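Local coordinates for protein L-methionine gamma-lyase (Fusobacterium nucleatum subsp. nucleatum, PDB 6LXU) that belongs to the pyridoxal-phosphate-dependent enzymes of the Cys/Met metabolism family and assembles from four copies of one chain, at residues M30-T35 and G249-Y254; G218-G223 and Y254-G259. All coordinates share one frame; numbering follows the deposited sequence. Where two conformers were deposited one is given.

Interaction 1: M30-T35 and G249-Y254; sequences MPIYQT and GPQEAY
With CG1 anti to its own carbonyl carbon (chi1 -49°), Ile32 meets Tyr254, whose CG stands anti to the backbone N (chi1 -178°); the two side chains cross at about a right angle. Ile32 CG1 comes obliquely to the root of the ring, 3.7 Å from Tyr254 CG, and Ile32 CD1 reaches on to Gln251 OE1 at 3.6 Å. The CG2 branch of Ile32 lies over the first turn of the helix, 3.9 Å from Pro250 O. Farther out on the ring, Met30 O sits 3.3 Å from Tyr254 CE1, again obliquely.

Gln34 and Pro250 make the other half. The CB and CG of the proline ring pack against the loop where it makes successive inverse gamma turns at Tyr33 and Gln34, with Pro250 CG 3.3 Å from Tyr33 O, a carbonyl oxygen that takes a hydrogen bond from Asn64 ND2. Gln34 bends at chi2 and brings its amide over the start of helix 250-260, OE1 lying 3.1 Å from Gln251 N. The amide planes of Gln34 and Gln251 are nearly parallel, 6° apart, and one water donates to both Gln34 OE1 (2.9 Å) and Gln251 OE1 (2.8 Å). Their NE2 groups bond outward, Gln34 to Asp219 and Glu252 of the third subunit and Gln251 to Tyr255 of the fourth.

Gly249 is the N-cap residue; Pro250 and Gln251, in the first turn, meet the loop where subunits converge. The chemistry implies a division of labour: apolar and carbon-to-oxygen contacts join loop and helix, a shared water bridges the two side-chain amide oxygens, and the amide nitrogens tie the pair to neighbouring chains.

Interaction 2: G218-G223 and Y254-G259; sequences GDVIAG and YYIIRG
Tyr255 and Ile256 of helix 250-260 receive Val220 and Ala222 from the loop that leads into strand 223-227. Tyr255 comes first. Its CB lies 3.5 Å from Val220 CG2, and the same methyl reaches the near part of the ring obliquely, 4.0 Å from Tyr255 CD2. Val220 CG2 is the branch anti to the carbonyl carbon, and Val220 CG1, anti to the backbone N (chi1 171°), is left to meet the next helix residue. Asp219 OD2 comes obliquely to the same side of the ring, at a loose 4.4 Å from Tyr255 CD1; that oxygen is engaged by Tyr254 and Arg258 of the fourth subunit, and Tyr255 OH bonds to Gln251 of the same neighbour.

The loop belongs to the large, PLP-binding domain of the fold-type I (aspartate aminotransferase-like) enzymes, where it follows the lysine carrying the cofactor, Lys212, and runs into a strand of the seven-stranded sheet. It presents alternate residues to the helix: Val220 and Ala222 direct their CB toward it, Ile221 away.

Ile256 follows. Its CG1 is anti to the carbonyl carbon (chi1 -56°) and its chain runs out to the loop, CD1 touching Val220 CG1 at 3.8 Å and Ala222 CB at 3.4 Å. The last distance is tighter than usual van der Waals contact.

Both contacts use helix 250-260 and share Tyr254, although that residue touches the partner segment in interaction 1 alone. Pro250, Gln251 and Tyr254 take the loop 30-35, and Tyr255 and Ile256 take 218-223; Glu252 CB and Val220 CG1, 3.8 Å apart, join the two. Both are buried, and neighbouring subunits cover both, but the centre of interaction 1 lies about 22 Å from the centre of the chain and that of interaction 2 about 13 Å from it. Interaction 1 mixes carbon contacts with amides and a water; interaction 2 is mainly apolar, with Asp219 OD2 and Tyr255 OH bonded to the fourth subunit, which both contacts touch.

Interaction 1: M30-T35 and G249-Y254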
loop_
_atom_site.group_PDB
_atom_site.type_symbol
_atom_site.label_atom_id
_atom_site.label_comp_id
_atom_site.label_asym_id
_atom_site.label_seq_id
_atom_site.Cartn_x
_atom_site.Cartn_y
_atom_site.Cartn_z
ATOM N N MET A 30 -3.071 6.309 11.801
ATOM C CA MET A 30 -3.902 5.175 12.033
ATOM C C MET A 30 -3.299 3.911 11.371
ATOM O O MET A 30 -3.104 3.936 10.166
ATOM C CB MET A 30 -5.245 5.509 11.414
ATOM C CG MET A 30 -6.247 4.445 11.671
ATOM S SD MET A 30 -6.574 4.241 13.443
ATOM C CE MET A 30 -6.360 2.490 13.739
ATOM N N PRO A 31 -2.976 2.834 12.117
ATOM C CA PRO A 31 -2.409 1.662 11.436
ATOM C C PRO A 31 -3.327 1.108 10.356
ATOM O O PRO A 31 -4.566 1.213 10.458
ATOM C CB PRO A 31 -2.206 0.653 12.566
ATOM C CG PRO A 31 -2.103 1.508 13.787
ATOM C CD PRO A 31 -2.958 2.665 13.583
ATOM N N ILE A 32 -2.715 0.489 9.353
ATOM C CA ILE A 32 -3.464 -0.159 8.277
ATOM C C ILE A 32 -3.607 -1.610 8.682
ATOM O O ILE A 32 -2.659 -2.381 8.608
ATOM C CB ILE A 32 -2.782 -0.001 6.906
ATOM C CG1 ILE A 32 -2.392 1.461 6.663
ATOM C CG2 ILE A 32 -3.715 -0.531 5.825
ATOM C CD1 ILE A 32 -1.624 1.685 5.374
ATOM N N TYR A 33 -4.815 -1.978 9.122
ATOM C CA TYR A 33 -5.085 -3.337 9.556
ATOM C C TYR A 33 -5.461 -4.162 8.319
ATOM O O TYR A 33 -6.634 -4.496 8.081
ATOM C CB TYR A 33 -6.135 -3.313 10.693
ATOM C CG TYR A 33 -5.617 -2.606 12.013
ATOM C CD1 TYR A 33 -4.661 -3.204 12.800
ATOM C CD2 TYR A 33 -6.113 -1.375 12.421
ATOM C CE1 TYR A 33 -4.233 -2.621 13.976
ATOM C CE2 TYR A 33 -5.684 -0.785 13.604
ATOM C CZ TYR A 33 -4.732 -1.406 14.371
ATOM O OH TYR A 33 -4.304 -0.799 15.537
ATOM N N GLN A 34 -4.442 -4.439 7.506
ATOM C CA GLN A 34 -4.607 -5.122 6.240
ATOM C C GLN A 34 -4.690 -6.631 6.527
ATOM O O GLN A 34 -3.726 -7.372 6.394
ATOM C CB GLN A 34 -3.465 -4.747 5.279
ATOM C CG GLN A 34 -3.702 -5.255 3.873
ATOM C CD GLN A 34 -4.702 -4.436 3.082
ATOM O OE1 GLN A 34 -4.694 -3.209 3.171
ATOM N NE2 GLN A 34 -5.544 -5.086 2.294
ATOM N N THR A 35 -5.888 -7.028 6.980
ATOM C CA THR A 35 -6.155 -8.380 7.457
ATOM C C THR A 35 -7.510 -8.811 6.961
ATOM O O THR A 35 -8.403 -7.978 6.788
ATOM C CB THR A 35 -6.095 -8.466 8.995
ATOM O OG1 THR A 35 -5.971 -9.838 9.373
ATOM C CG2 THR A 35 -7.299 -7.834 9.690
ATOM N N GLY A 249 -11.374 -2.079 1.093
ATOM C CA GLY A 249 -10.044 -2.551 1.447
ATOM C C GLY A 249 -9.445 -1.674 2.543
ATOM O O GLY A 249 -9.576 -0.448 2.486
ATOM N N PRO A 250 -8.763 -2.274 3.539
ATOM C CA PRO A 250 -8.146 -1.443 4.574
ATOM C C PRO A 250 -7.179 -0.392 4.022
ATOM O O PRO A 250 -7.152 0.732 4.531
ATOM C CB PRO A 250 -7.502 -2.470 5.499
ATOM C CG PRO A 250 -8.411 -3.653 5.402
ATOM C CD PRO A 250 -8.788 -3.697 3.941
ATOM N N GLN A 251 -6.443 -0.718 2.971
ATOM C CA GLN A 251 -5.560 0.283 2.349
ATOM C C GLN A 251 -6.356 1.487 1.879
ATOM O O GLN A 251 -5.963 2.641 2.099
ATOM C CB GLN A 251 -4.792 -0.309 1.170
ATOM C CG GLN A 251 -3.886 0.707 0.493
ATOM C CD GLN A 251 -2.793 1.197 1.410
ATOM O OE1 GLN A 251 -2.101 0.377 2.038
ATOM N NE2 GLN A 251 -2.603 2.517 1.497
ATOM N N GLU A 252 -7.477 1.231 1.210
ATOM C CA GLU A 252 -8.320 2.317 0.737
ATOM C C GLU A 252 -8.953 3.088 1.889
ATOM O O GLU A 252 -9.049 4.309 1.823
ATOM C CB GLU A 252 -9.361 1.834 -0.274
ATOM C CG GLU A 252 -8.777 1.552 -1.650
ATOM C CD GLU A 252 -8.053 0.220 -1.784
ATOM O OE1 GLU A 252 -8.364 -0.717 -1.006
ATOM O OE2 GLU A 252 -7.200 0.064 -2.697
ATOM N N ALA A 253 -9.357 2.391 2.951
ATOM C CA ALA A 253 -9.836 3.095 4.139
ATOM C C ALA A 253 -8.775 4.070 4.660
ATOM O O ALA A 253 -9.098 5.215 4.992
ATOM C CB ALA A 253 -10.266 2.111 5.213
ATOM N N TYR A 254 -7.524 3.614 4.718
ATOM C CA TYR A 254 -6.426 4.473 5.150
ATOM C C TYR A 254 -6.262 5.670 4.202
ATOM O O TYR A 254 -6.125 6.815 4.666
ATOM C CB TYR A 254 -5.099 3.685 5.302
ATOM C CG TYR A 254 -4.041 4.618 5.789
ATOM C CD1 TYR A 254 -4.019 5.029 7.114
ATOM C CD2 TYR A 254 -3.135 5.207 4.902
ATOM C CE1 TYR A 254 -3.130 5.989 7.546
ATOM C CE2 TYR A 254 -2.232 6.158 5.336
ATOM C CZ TYR A 254 -2.252 6.570 6.661
ATOM O OH TYR A 254 -1.428 7.578 7.134
HETATM O O HOH W 1 -2.007 -2.427 2.405
#

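Interaction 2: G218-G223 and Y254-G259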
loop_
_atom_site.group_PDB
_atom_site.type_symbol
_atom_site.label_atom_id
_atom_site.label_comp_id
_atom_site.label_asym_id
_atom_site.label_seq_id
_atom_site.Cartn_x
_atom_site.Cartn_y
_atom_site.Cartn_z
ATOM N N GLY A 218 -8.375 11.122 -6.040
ATOM C CA GLY A 218 -8.502 10.439 -7.339
ATOM C C GLY A 218 -7.840 9.082 -7.404
ATOM O O GLY A 218 -7.434 8.648 -8.483
ATOM N N ASP A 219 -7.744 8.392 -6.263
ATOM C CA ASP A 219 -6.994 7.152 -6.172
ATOM C C ASP A 219 -7.743 6.030 -5.459
ATOM O O ASP A 219 -7.194 4.933 -5.274
ATOM C CB ASP A 219 -5.583 7.384 -5.631
ATOM C CG ASP A 219 -5.522 8.057 -4.275
ATOM O OD1 ASP A 219 -6.586 8.241 -3.630
ATOM O OD2 ASP A 219 -4.387 8.417 -3.867
ATOM N N VAL A 220 -9.009 6.278 -5.095
ATOM C CA VAL A 220 -9.818 5.309 -4.357
ATOM C C VAL A 220 -11.231 5.322 -4.925
ATOM O O VAL A 220 -11.785 6.391 -5.211
ATOM C CB VAL A 220 -9.881 5.709 -2.858
ATOM C CG1 VAL A 220 -10.872 4.874 -2.082
ATOM C CG2 VAL A 220 -8.523 5.615 -2.187
ATOM N N ILE A 221 -11.823 4.139 -5.042
ATOM C CA ILE A 221 -13.256 3.977 -5.256
ATOM C C ILE A 221 -13.831 3.547 -3.900
ATOM O O ILE A 221 -13.368 2.559 -3.311
ATOM C CB ILE A 221 -13.548 2.918 -6.327
ATOM C CG1 ILE A 221 -12.892 3.245 -7.683
ATOM C CG2 ILE A 221 -15.048 2.726 -6.491
ATOM C CD1 ILE A 221 -13.419 4.462 -8.413
ATOM N N ALA A 222 -14.804 4.302 -3.372
ATOM C CA ALA A 222 -15.341 4.015 -2.038
ATOM C C ALA A 222 -16.653 4.736 -1.811
ATOM O O ALA A 222 -16.925 5.769 -2.423
ATOM C CB ALA A 222 -14.337 4.436 -0.975
ATOM N N GLY A 223 -17.449 4.177 -0.908
ATOM C CA GLY A 223 -18.728 4.752 -0.518
ATOM C C GLY A 223 -18.850 4.814 0.984
ATOM O O GLY A 223 -18.195 4.070 1.711
ATOM N N TYR A 254 -7.524 3.614 4.718
ATOM C CA TYR A 254 -6.426 4.473 5.150
ATOM C C TYR A 254 -6.262 5.670 4.202
ATOM O O TYR A 254 -6.125 6.815 4.666
ATOM C CB TYR A 254 -5.099 3.685 5.302
ATOM C CG TYR A 254 -4.041 4.618 5.789
ATOM C CD1 TYR A 254 -4.019 5.029 7.114
ATOM C CD2 TYR A 254 -3.135 5.207 4.902
ATOM C CE1 TYR A 254 -3.130 5.989 7.546
ATOM C CE2 TYR A 254 -2.232 6.158 5.336
ATOM C CZ TYR A 254 -2.252 6.570 6.661
ATOM O OH TYR A 254 -1.428 7.578 7.134
ATOM N N TYR A 255 -6.271 5.426 2.895
ATOM C CA TYR A 255 -6.167 6.535 1.947
ATOM C C TYR A 255 -7.243 7.590 2.188
ATOM O O TYR A 255 -6.978 8.785 2.077
ATOM C CB TYR A 255 -6.253 6.039 0.505
ATOM C CG TYR A 255 -4.998 5.452 -0.116
ATOM C CD1 TYR A 255 -3.789 6.146 -0.130
ATOM C CD2 TYR A 255 -5.064 4.258 -0.830
ATOM C CE1 TYR A 255 -2.685 5.629 -0.787
ATOM C CE2 TYR A 255 -3.947 3.744 -1.482
ATOM C CZ TYR A 255 -2.759 4.442 -1.455
ATOM O OH TYR A 255 -1.626 3.956 -2.085
ATOM N N ILE A 256 -8.467 7.160 2.492
ATOM C CA ILE A 256 -9.554 8.121 2.697
ATOM C C ILE A 256 -9.378 8.867 4.025
ATOM O O ILE A 256 -9.541 10.086 4.066
ATOM C CB ILE A 256 -10.941 7.460 2.646
ATOM C CG1 ILE A 256 -11.158 6.704 1.325
ATOM C CG2 ILE A 256 -12.026 8.520 2.820
ATOM C CD1 ILE A 256 -12.218 5.640 1.418
ATOM N N ILE A 257 -9.039 8.152 5.092
ATOM C CA ILE A 257 -8.692 8.827 6.354
ATOM C C ILE A 257 -7.624 9.903 6.105
ATOM O O ILE A 257 -7.730 11.041 6.582
ATOM C CB ILE A 257 -8.201 7.799 7.395
ATOM C CG1 ILE A 257 -9.355 6.914 7.870
ATOM C CG2 ILE A 257 -7.523 8.488 8.580
ATOM C CD1 ILE A 257 -8.906 5.666 8.586
ATOM N N ARG A 258 -6.597 9.516 5.359
ATOM C CA ARG A 258 -5.513 10.430 5.035
ATOM C C ARG A 258 -6.037 11.628 4.234
ATOM O O ARG A 258 -5.692 12.778 4.529
ATOM C CB ARG A 258 -4.456 9.683 4.243
ATOM C CG ARG A 258 -3.172 10.457 4.056
ATOM C CD ARG A 258 -2.235 9.725 3.141
ATOM N NE ARG A 258 -0.831 10.055 3.313
ATOM C CZ ARG A 258 -0.040 10.705 2.473
ATOM N NH1 ARG A 258 -0.537 11.342 1.397
ATOM N NH2 ARG A 258 1.251 10.751 2.715
ATOM N N GLY A 259 -6.863 11.358 3.221
ATOM C CA GLY A 259 -7.497 12.426 2.454
ATOM C C GLY A 259 -8.315 13.371 3.314
ATOM O O GLY A 259 -8.339 14.593 3.073
#